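Side-chain contacts in penicillin-binding protein activator LpoA (PDB 6DR3), which regulates peptidoglycan synthesis as an outer-membrane lipoprotein that is essential for the function of penicillin-binding protein 1A and stimulates its transpeptidase activity: residues I79-Q83 and K84-G88; A94-P98 and A99-Q103; I123-L126 and R127-A131. All coordinates share one frame; numbering follows the deposited sequence.

All three contacts are local ones in the all-helical amino-terminal domain of LpoA, and they follow one another in sequence without touching. Contacts 1 and 2 lie at the surface and bracket the same short helix, 86-93: contact 1 is the turn that brings the chain into it from helix 66-82, and contact 2 the loop leading on to helix 103-117. Contact 3 lies within helix 123-132, its centre about 9 Å from that of the chain, and is partly buried. Chemistry follows place. Contact 1 joins backbone capping to a long, solvent-bridged ion pair, contact 2 is short-range turn bonding with one small apolar touch, and contact 3 combines regular helical bonds, leucine packing and an arginine laid over an isoleucine.

Contact 1. Residues I79-Q83 and K84-G88; sequences IKLAQ and KDFAG
This is a helix-to-helix turn at the protein surface, where helix 66-82 ends and the chain swings into helix 86-93, K80 lying beside D85 and L81 meeting F86. Two backbone bonds close the first helix. D85 N donates to K80 O at 2.7 Å, and K84 N donates to L81 O at 3.0 Å. The positive phi of K84 (61°) turns the chain back after the helix end, bringing D85 N to K80 O; its lysine side chain suits an exposed position.

D85 works in two directions. It stands at the N-cap of helix 86-93, and its OD1 accepts from G88 N at 2.8 Å, met from above the carboxylate plane. Its other oxygen, OD2, is 3.8 Å from K80 NZ, a long salt bridge supplemented by a water that donates to OD2 and accepts a weak bond from NZ. The two side chains run side by side in the same direction. With CG of D85 anti to its own backbone N (chi1 -175°), the carboxylate swings over the start of the second helix. The K80 chain reaches along G88, its CD lying 3.6 Å from G88 C; with no side chain on G88, K80 CD and the D85 carboxylate can both lie close to it.

On another side of the turn, L81 CD2 touches F86 CD1 at 3.8 Å, the two side chains crossing at about a right angle. L81 also packs on A89 and K80 on L92, extending the contact along helix 86-93. A helix end followed at once by a new N-cap joins the two helices through a short turn, consistent with the TPR-like helical character of this domain; the end itself is a Schellman motif, with K84 as its C-prime residue.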
loop_
_atom_site.group_PDB
_atom_site.type_symbol
_atom_site.label_atom_id
_atom_site.label_comp_id
_atom_site.label_asym_id
_atom_site.label_seq_id
_atom_site.Cartn_x
_atom_site.Cartn_y
_atom_site.Cartn_z
ATOM N N ILE A 79 5.707 13.189 0.638
ATOM C CA ILE A 79 6.341 14.293 -0.078
ATOM C C ILE A 79 7.748 13.902 -0.519
ATOM O O ILE A 79 8.135 14.115 -1.674
ATOM C CB ILE A 79 6.343 15.563 0.795
ATOM C CG1 ILE A 79 4.920 16.119 0.898
ATOM C CG2 ILE A 79 7.294 16.627 0.228
ATOM C CD1 ILE A 79 4.759 17.265 1.887
ATOM N N LYS A 80 8.532 13.316 0.388
ATOM C CA LYS A 80 9.901 12.947 0.038
ATOM C C LYS A 80 9.928 11.891 -1.059
ATOM O O LYS A 80 10.814 11.904 -1.921
ATOM C CB LYS A 80 10.650 12.462 1.277
ATOM C CG LYS A 80 11.022 13.591 2.222
ATOM C CD LYS A 80 12.037 13.160 3.262
ATOM C CE LYS A 80 12.393 14.318 4.183
ATOM N NZ LYS A 80 12.986 15.464 3.437
ATOM N N LEU A 81 8.969 10.963 -1.046
ATOM C CA LEU A 81 8.876 10.002 -2.140
ATOM C C LEU A 81 8.533 10.702 -3.449
ATOM O O LEU A 81 9.078 10.360 -4.506
ATOM C CB LEU A 81 7.839 8.927 -1.811
ATOM C CG LEU A 81 8.241 7.950 -0.702
ATOM C CD1 LEU A 81 7.050 7.114 -0.266
ATOM C CD2 LEU A 81 9.383 7.051 -1.155
ATOM N N ALA A 82 7.637 11.689 -3.400
ATOM C CA ALA A 82 7.316 12.457 -4.598
ATOM C C ALA A 82 8.530 13.224 -5.106
ATOM O O ALA A 82 8.688 13.400 -6.320
ATOM C CB ALA A 82 6.161 13.416 -4.313
ATOM N N GLN A 83 9.396 13.680 -4.202
ATOM C CA GLN A 83 10.625 14.370 -4.574
ATOM C C GLN A 83 11.757 13.413 -4.935
ATOM O O GLN A 83 12.899 13.861 -5.085
ATOM C CB GLN A 83 11.082 15.284 -3.434
ATOM C CG GLN A 83 10.096 16.380 -3.071
ATOM C CD GLN A 83 10.580 17.247 -1.922
ATOM O OE1 GLN A 83 10.460 18.470 -1.962
ATOM N NE2 GLN A 83 11.129 16.615 -0.890
ATOM N N LYS A 84 11.474 12.118 -5.065
ATOM C CA LYS A 84 12.483 11.102 -5.352
ATOM C C LYS A 84 13.554 11.024 -4.270
ATOM O O LYS A 84 14.633 10.469 -4.498
ATOM C CB LYS A 84 13.139 11.337 -6.719
ATOM C CG LYS A 84 12.324 10.830 -7.897
ATOM C CD LYS A 84 11.078 11.666 -8.135
ATOM C CE LYS A 84 10.348 11.225 -9.394
ATOM N NZ LYS A 84 11.207 11.319 -10.607
ATOM N N ASP A 85 13.281 11.572 -3.086
ATOM C CA ASP A 85 14.207 11.469 -1.956
ATOM C C ASP A 85 13.919 10.173 -1.198
ATOM O O ASP A 85 13.453 10.159 -0.058
ATOM C CB ASP A 85 14.088 12.692 -1.057
ATOM C CG ASP A 85 15.113 12.697 0.060
ATOM O OD1 ASP A 85 15.943 11.765 0.111
ATOM O OD2 ASP A 85 15.093 13.633 0.886
ATOM N N PHE A 86 14.209 9.060 -1.874
ATOM C CA PHE A 86 13.934 7.748 -1.297
ATOM C C PHE A 86 14.746 7.510 -0.032
ATOM O O PHE A 86 14.264 6.854 0.898
ATOM C CB PHE A 86 14.217 6.656 -2.328
ATOM C CG PHE A 86 13.347 6.739 -3.550
ATOM C CD1 PHE A 86 12.119 6.100 -3.587
ATOM C CD2 PHE A 86 13.756 7.462 -4.660
ATOM C CE1 PHE A 86 11.314 6.179 -4.709
ATOM C CE2 PHE A 86 12.956 7.545 -5.785
ATOM C CZ PHE A 86 11.733 6.902 -5.810
ATOM N N ALA A 87 15.975 8.028 0.026
ATOM C CA ALA A 87 16.784 7.879 1.231
ATOM C C ALA A 87 16.156 8.624 2.403
ATOM O O ALA A 87 16.069 8.094 3.517
ATOM C CB ALA A 87 18.205 8.379 0.973
ATOM N N GLY A 88 15.712 9.860 2.169
ATOM C CA GLY A 88 15.024 10.599 3.215
ATOM C C GLY A 88 13.711 9.950 3.616
ATOM O O GLY A 88 13.322 9.986 4.785
HETATM O O HOH W 1 13.424 16.310 0.302
#

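Contact 2. Residues A94-P98 and A99-Q103; sequences AKITP and ADLEQ
I96 and L101 meet across the loop between helices 86-93 and 103-117, their side chains crossing at about a right angle. The touch is made by one methyl from each: I96 CG2 lies 3.9 Å from L101 CD1. On the isoleucine, CG2 is the branch that stands anti to the backbone N, while CG1 (chi1 -62°) sits beside that N; this puts CG2, rather than CG1, against the leucine. L101 also lays its CB 3.6 Å from P98 O, so that the leucine lies against the turn itself.

T97 and D100 meet at a slant. The carboxylate is not reached by the hydroxyl here: its oxygens lie against carbon, OD1 being 3.8 Å from T97 CG2 and OD2 equally far from T97 CB. These are van der Waals approaches, and short polar side chains suit this solvent-exposed side of the turn.

Two successive backbone bonds make the turn. D100 N donates to T97 O at 3.1 Å, and L101 N to P98 O at 3.2 Å, with the same N-H...O angle of 152°. P98, the residue after T97 and the first of the short 3-10 segment, suits its place because its ring holds phi near -60° and no N-H is needed there. P98 and L101 then rest on Y109 of helix 103-117, while L101 O accepts from Q106 NE2.

E102 follows as the N-cap of that helix. The chemistry is therefore divided: backbone bonds set the bend, its polar residues stay at the surface, and the aliphatic side chains of P98 and L101 tie the loop to the next helix.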
loop_
_atom_site.group_PDB
_atom_site.type_symbol
_atom_site.label_atom_id
_atom_site.label_comp_id
_atom_site.label_asym_id
_atom_site.label_seq_id
_atom_site.Cartn_x
_atom_site.Cartn_y
_atom_site.Cartn_z
ATOM N N ALA A 94 11.388 4.702 9.041
ATOM C CA ALA A 94 11.960 3.905 10.119
ATOM C C ALA A 94 11.622 4.465 11.493
ATOM O O ALA A 94 11.702 3.734 12.487
ATOM C CB ALA A 94 13.479 3.815 9.956
ATOM N N LYS A 95 11.243 5.737 11.574
ATOM C CA LYS A 95 10.921 6.384 12.839
ATOM C C LYS A 95 9.431 6.344 13.162
ATOM O O LYS A 95 9.005 6.986 14.126
ATOM C CB LYS A 95 11.400 7.836 12.814
ATOM C CG LYS A 95 12.906 7.992 12.669
ATOM C CD LYS A 95 13.255 9.310 12.004
ATOM C CE LYS A 95 14.755 9.546 11.983
ATOM N NZ LYS A 95 15.094 10.845 11.339
ATOM N N ILE A 96 8.636 5.611 12.386
ATOM C CA ILE A 96 7.189 5.562 12.559
ATOM C C ILE A 96 6.802 4.176 13.052
ATOM O O ILE A 96 7.290 3.163 12.538
ATOM C CB ILE A 96 6.454 5.904 11.248
ATOM C CG1 ILE A 96 6.792 7.335 10.818
ATOM C CG2 ILE A 96 4.943 5.735 11.421
ATOM C CD1 ILE A 96 6.248 7.723 9.457
ATOM N N THR A 97 5.920 4.138 14.052
ATOM C CA THR A 97 5.388 2.887 14.567
ATOM C C THR A 97 4.038 2.629 13.914
ATOM O O THR A 97 3.082 3.372 14.184
ATOM C CB THR A 97 5.246 2.947 16.087
ATOM O OG1 THR A 97 6.512 3.274 16.676
ATOM C CG2 THR A 97 4.766 1.609 16.640
ATOM N N PRO A 98 3.902 1.612 13.058
ATOM C CA PRO A 98 2.624 1.431 12.347
ATOM C C PRO A 98 1.442 1.211 13.273
ATOM O O PRO A 98 0.309 1.548 12.905
ATOM C CB PRO A 98 2.876 0.198 11.466
ATOM C CG PRO A 98 4.347 0.003 11.456
ATOM C CD PRO A 98 4.872 0.555 12.728
ATOM N N ALA A 99 1.669 0.649 14.462
ATOM C CA ALA A 99 0.561 0.359 15.365
ATOM C C ALA A 99 -0.158 1.629 15.801
ATOM O O ALA A 99 -1.358 1.591 16.093
ATOM C CB ALA A 99 1.071 -0.404 16.586
ATOM N N ASP A 100 0.548 2.757 15.843
ATOM C CA ASP A 100 -0.012 4.008 16.335
ATOM C C ASP A 100 -0.805 4.770 15.277
ATOM O O ASP A 100 -1.158 5.930 15.511
ATOM C CB ASP A 100 1.109 4.901 16.874
ATOM C CG ASP A 100 1.951 4.205 17.925
ATOM O OD1 ASP A 100 1.659 3.031 18.238
ATOM O OD2 ASP A 100 2.904 4.830 18.440
ATOM N N LEU A 101 -1.096 4.153 14.137
ATOM C CA LEU A 101 -1.804 4.807 13.048
ATOM C C LEU A 101 -3.159 4.145 12.826
ATOM O O LEU A 101 -3.373 2.981 13.175
ATOM C CB LEU A 101 -0.984 4.754 11.754
ATOM C CG LEU A 101 0.489 5.153 11.858
ATOM C CD1 LEU A 101 1.177 4.999 10.508
ATOM C CD2 LEU A 101 0.637 6.576 12.376
ATOM N N GLU A 102 -4.079 4.908 12.241
ATOM C CA GLU A 102 -5.369 4.364 11.852
ATOM C C GLU A 102 -5.231 3.568 10.556
ATOM O O GLU A 102 -4.213 3.636 9.862
ATOM C CB GLU A 102 -6.397 5.482 11.691
ATOM C CG GLU A 102 -6.599 6.319 12.947
ATOM C CD GLU A 102 -7.767 7.278 12.831
ATOM O OE1 GLU A 102 -8.777 6.913 12.194
ATOM O OE2 GLU A 102 -7.672 8.398 13.376
ATOM N N GLN A 103 -6.278 2.806 10.229
ATOM C CA GLN A 103 -6.208 1.894 9.089
ATOM C C GLN A 103 -5.813 2.629 7.813
ATOM O O GLN A 103 -4.857 2.241 7.133
ATOM C CB GLN A 103 -7.543 1.173 8.897
ATOM C CG GLN A 103 -7.535 0.215 7.708
ATOM C CD GLN A 103 -8.755 -0.683 7.659
ATOM O OE1 GLN A 103 -8.660 -1.893 7.870
ATOM N NE2 GLN A 103 -9.909 -0.096 7.367
#

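Contact 3. Residues I123-L126 and R127-A131; sequences IDLL and RALIA
I123 and R127, one helical turn apart in helix 123-132, meet with an aliphatic chain over one face of a guanidinium group. I123 CG1 stands 3.3 Å over the R127 guanidinium plane, displaced from its middle, and CD1 comes within 3.5 Å of R127 CZ. A chi1 of -170° carries the CG1-CD1 branch of I123 toward R127, whose chain, extended from CG to NE, brings the guanidinium over it.

Polar bonds meet the arginine from other directions. A water accepts from R127 NH1 at 3.1 Å and donates weakly to D124 OD2, linking two opposite charges that do not touch. The stronger partner of R127 is E169, whose OE2 forms a salt bridge with NE.

Among the apolar pairs, L125 CG approaches L129 CD1 at 4.0 Å on the face turned to helix 103-117, where both leucines pack on I114. L126 and I130 instead face helix 170-185 and share L172 there, with L126 also reaching A151 and L152 of helix 138-153. Branched aliphatic residues suit these positions between helices, and small A128 fits where W110 lies against the helix.

Backbone hydrogen bonds follow the alpha-helical i to i+4 pattern. L129 N to L125 O, at 2.9 Å, is nearly straight (172°), and I130 N to L126 O is 2.8 Å.

Taken together, the helix sends leucines into its neighbours and leaves its charged side chains along another flank. There E169 balances the arginine charge, and together with the I123 packing and the water it probably limits the rotation of the guanidinium.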
loop_
_atom_site.group_PDB
_atom_site.type_symbol
_atom_site.label_atom_id
_atom_site.label_comp_id
_atom_site.label_asym_id
_atom_site.label_seq_id
_atom_site.Cartn_x
_atom_site.Cartn_y
_atom_site.Cartn_z
ATOM N N ILE A 123 12.019 -9.904 -0.106
ATOM C CA ILE A 123 11.161 -10.322 0.997
ATOM C C ILE A 123 10.541 -9.106 1.672
ATOM O O ILE A 123 9.420 -9.177 2.191
ATOM C CB ILE A 123 11.953 -11.189 1.996
ATOM C CG1 ILE A 123 10.997 -11.832 3.004
ATOM C CG2 ILE A 123 13.029 -10.360 2.699
ATOM C CD1 ILE A 123 11.631 -12.923 3.840
ATOM N N ASP A 124 11.246 -7.974 1.666
ATOM C CA ASP A 124 10.702 -6.760 2.266
ATOM C C ASP A 124 9.467 -6.283 1.512
ATOM O O ASP A 124 8.466 -5.897 2.125
ATOM C CB ASP A 124 11.769 -5.666 2.290
ATOM C CG ASP A 124 13.061 -6.126 2.940
ATOM O OD1 ASP A 124 13.795 -6.922 2.314
ATOM O OD2 ASP A 124 13.342 -5.692 4.075
ATOM N N LEU A 125 9.519 -6.305 0.178
ATOM C CA LEU A 125 8.372 -5.860 -0.609
ATOM C C LEU A 125 7.183 -6.791 -0.422
ATOM O O LEU A 125 6.044 -6.332 -0.285
ATOM C CB LEU A 125 8.748 -5.769 -2.089
ATOM C CG LEU A 125 7.608 -5.403 -3.043
ATOM C CD1 LEU A 125 7.001 -4.051 -2.683
ATOM C CD2 LEU A 125 8.097 -5.405 -4.480
ATOM N N LEU A 126 7.429 -8.104 -0.420
ATOM C CA LEU A 126 6.349 -9.059 -0.200
ATOM C C LEU A 126 5.676 -8.814 1.144
ATOM O O LEU A 126 4.444 -8.775 1.237
ATOM C CB LEU A 126 6.892 -10.488 -0.283
ATOM C CG LEU A 126 7.435 -10.911 -1.652
ATOM C CD1 LEU A 126 8.106 -12.271 -1.571
ATOM C CD2 LEU A 126 6.332 -10.928 -2.700
ATOM N N ARG A 127 6.473 -8.631 2.199
ATOM C CA ARG A 127 5.907 -8.384 3.521
ATOM C C ARG A 127 5.075 -7.108 3.537
ATOM O O ARG A 127 4.030 -7.048 4.196
ATOM C CB ARG A 127 7.022 -8.304 4.564
ATOM C CG ARG A 127 7.667 -9.641 4.904
ATOM C CD ARG A 127 8.598 -9.501 6.100
ATOM N NE ARG A 127 9.054 -10.794 6.614
ATOM C CZ ARG A 127 10.311 -11.240 6.581
ATOM N NH1 ARG A 127 11.292 -10.508 6.063
ATOM N NH2 ARG A 127 10.593 -12.436 7.082
ATOM N N ALA A 128 5.521 -6.075 2.820
ATOM C CA ALA A 128 4.779 -4.818 2.798
ATOM C C ALA A 128 3.450 -4.983 2.071
ATOM O O ALA A 128 2.409 -4.505 2.541
ATOM C CB ALA A 128 5.621 -3.723 2.142
ATOM N N LEU A 129 3.465 -5.657 0.920
ATOM C CA LEU A 129 2.221 -5.936 0.212
ATOM C C LEU A 129 1.286 -6.785 1.063
ATOM O O LEU A 129 0.074 -6.540 1.101
ATOM C CB LEU A 129 2.522 -6.641 -1.111
ATOM C CG LEU A 129 3.159 -5.776 -2.196
ATOM C CD1 LEU A 129 3.791 -6.650 -3.264
ATOM C CD2 LEU A 129 2.121 -4.852 -2.811
ATOM N N ILE A 130 1.836 -7.785 1.755
ATOM C CA ILE A 130 1.012 -8.678 2.564
ATOM C C ILE A 130 0.438 -7.935 3.764
ATOM O O ILE A 130 -0.718 -8.153 4.150
ATOM C CB ILE A 130 1.835 -9.910 2.988
ATOM C CG1 ILE A 130 2.129 -10.782 1.767
ATOM C CG2 ILE A 130 1.101 -10.725 4.055
ATOM C CD1 ILE A 130 3.186 -11.839 2.001
ATOM N N ALA A 131 1.229 -7.051 4.377
ATOM C CA ALA A 131 0.734 -6.295 5.522
ATOM C C ALA A 131 -0.344 -5.299 5.112
ATOM O O ALA A 131 -1.242 -4.996 5.906
ATOM C CB ALA A 131 1.890 -5.567 6.208
HETATM O O HOH W 2 11.620 -7.458 5.668
#